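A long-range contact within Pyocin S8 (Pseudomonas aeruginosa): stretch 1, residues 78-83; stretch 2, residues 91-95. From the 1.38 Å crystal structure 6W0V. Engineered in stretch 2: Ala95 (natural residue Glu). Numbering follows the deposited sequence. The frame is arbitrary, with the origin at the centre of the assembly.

Stretch 1 78-83: LSPFTP
Stretch 2 91-95: RDKYA

Stretch 1 is extended; in stretch 2 Asp92 (phi/psi -132/3) breaks the extended run. A single beta bridge joins them at Phe81 and Lys93, whose CA atoms lie 4.1 Å apart. Two backbone hydrogen bonds flank this pair. Tyr94 N donates to Pro80 O (2.8 Å, 160°), and Thr82 N donates to Asp92 O (2.8 Å, 161°). As the stretch 1 number rises the stretch 2 number falls, so the register is antiparallel, though the two backbones cross steeply at the bridge. The same carbonyls accept CA-H...O contacts: Lys93 CA to Pro80 O and Phe81 CA to Asp92 O, each 3.2 Å. Phi/psi is -67/143 at Phe81 and -105/152 at Lys93.

Two CH-pi contacts follow. Thr82 (chi1 p) sets CG2 3.5 Å from the centroid of the Tyr94 ring, almost on its normal. Tyr94 has chi1 m, chi2 -73°. Lys93 (m, m, t, m) lays CE over a face of the Phe81 ring (chi1 m, chi2 80°), 3.8 Å from the centroid. Lys93 NZ makes an off-centre cation-pi contact, 4.3 Å from the Phe81 ring centroid.

Lys93 NZ also forms a salt bridge with Asp92 OD1 (2.7 Å; Asp92 chi1 p). Pro80 CG packs 3.7 Å from Tyr94 CD2. One water donates to Ser79 OG (2.6 Å) and Tyr94 O (2.7 Å), linking the stretches; Ser79 chi1 is m.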

# COMPACT_ATOMS: atom_id res chain seq x y z
N LEU A 78 -7.21 -2.37 0.57
CA LEU A 78 -6.02 -2.65 -0.25
C LEU A 78 -4.77 -2.33 0.55
O LEU A 78 -4.72 -1.30 1.24
CB LEU A 78 -6.05 -1.79 -1.51
CG LEU A 78 -7.34 -1.89 -2.30
CD1 LEU A 78 -7.28 -0.95 -3.49
CD2 LEU A 78 -7.60 -3.32 -2.75
N SER A 79 -3.80 -3.23 0.48
CA SER A 79 -2.51 -3.10 1.18
C SER A 79 -1.86 -1.83 0.69
O SER A 79 -1.78 -1.60 -0.51
CB SER A 79 -1.65 -4.26 0.93
OG SER A 79 -2.35 -5.44 1.27
N PRO A 80 -1.41 -0.97 1.61
CA PRO A 80 -0.70 0.22 1.21
C PRO A 80 0.63 -0.17 0.56
O PRO A 80 1.28 -1.12 0.93
CB PRO A 80 -0.48 1.01 2.49
CG PRO A 80 -0.56 -0.03 3.58
CD PRO A 80 -1.50 -1.10 3.06
N PHE A 81 1.02 0.60 -0.44
CA PHE A 81 2.36 0.51 -1.02
C PHE A 81 3.36 0.96 0.02
O PHE A 81 3.10 1.92 0.76
CB PHE A 81 2.45 1.42 -2.22
CG PHE A 81 1.78 0.86 -3.43
CD1 PHE A 81 0.41 0.93 -3.58
CD2 PHE A 81 2.52 0.21 -4.40
CE1 PHE A 81 -0.21 0.39 -4.69
CE2 PHE A 81 1.90 -0.34 -5.51
CZ PHE A 81 0.54 -0.25 -5.65
N THR A 82 4.50 0.29 0.03
CA THR A 82 5.65 0.73 0.81
C THR A 82 6.36 1.77 -0.02
O THR A 82 6.16 1.85 -1.23
CB THR A 82 6.62 -0.41 1.14
OG1 THR A 82 7.30 -0.80 -0.05
CG2 THR A 82 5.90 -1.61 1.70
N PRO A 83 7.26 2.55 0.61
CA PRO A 83 8.19 3.35 -0.16
C PRO A 83 8.90 2.40 -1.13
O PRO A 83 9.11 1.24 -0.82
CB PRO A 83 9.13 3.96 0.87
CG PRO A 83 8.31 3.95 2.14
CD PRO A 83 7.46 2.69 2.06
N ARG A 91 6.76 -7.25 -5.42
CA ARG A 91 6.17 -7.06 -4.07
C ARG A 91 6.40 -5.61 -3.64
O ARG A 91 7.55 -5.23 -3.40
CB ARG A 91 6.72 -8.08 -3.08
CG ARG A 91 6.37 -9.52 -3.42
CD ARG A 91 4.87 -9.79 -3.50
NE ARG A 91 4.28 -10.12 -2.20
CZ ARG A 91 4.40 -11.29 -1.59
NH1 ARG A 91 5.11 -12.27 -2.13
NH2 ARG A 91 3.82 -11.48 -0.42
N ASP A 92 5.33 -4.83 -3.57
CA ASP A 92 5.45 -3.38 -3.33
C ASP A 92 4.49 -2.92 -2.23
O ASP A 92 4.46 -1.73 -1.94
CB ASP A 92 5.16 -2.62 -4.62
CG ASP A 92 3.89 -3.07 -5.32
OD1 ASP A 92 3.07 -3.72 -4.66
OD2 ASP A 92 3.76 -2.77 -6.51
N LYS A 93 3.76 -3.85 -1.63
CA LYS A 93 2.76 -3.55 -0.59
C LYS A 93 3.33 -3.95 0.76
O LYS A 93 4.10 -4.93 0.81
CB LYS A 93 1.49 -4.37 -0.73
CG LYS A 93 0.90 -4.44 -2.12
CD LYS A 93 0.59 -3.07 -2.63
CE LYS A 93 -0.26 -3.14 -3.88
NZ LYS A 93 0.40 -3.95 -4.93
N TYR A 94 2.91 -3.28 1.81
CA TYR A 94 3.12 -3.79 3.17
C TYR A 94 2.55 -5.19 3.23
O TYR A 94 1.42 -5.42 2.81
CB TYR A 94 2.49 -2.86 4.19
CG TYR A 94 3.37 -1.67 4.42
CD1 TYR A 94 4.54 -1.79 5.13
CD2 TYR A 94 3.07 -0.45 3.83
CE1 TYR A 94 5.37 -0.70 5.33
CE2 TYR A 94 3.88 0.64 4.02
CZ TYR A 94 5.04 0.51 4.76
OH TYR A 94 5.86 1.58 4.96
N ALA A 95 3.40 -6.11 3.67
CA ALA A 95 3.06 -7.54 3.77
C ALA A 95 2.61 -7.80 5.20
O ALA A 95 3.21 -7.26 6.13
CB ALA A 95 4.24 -8.37 3.38
O HOH W 1 -0.98 -6.58 3.22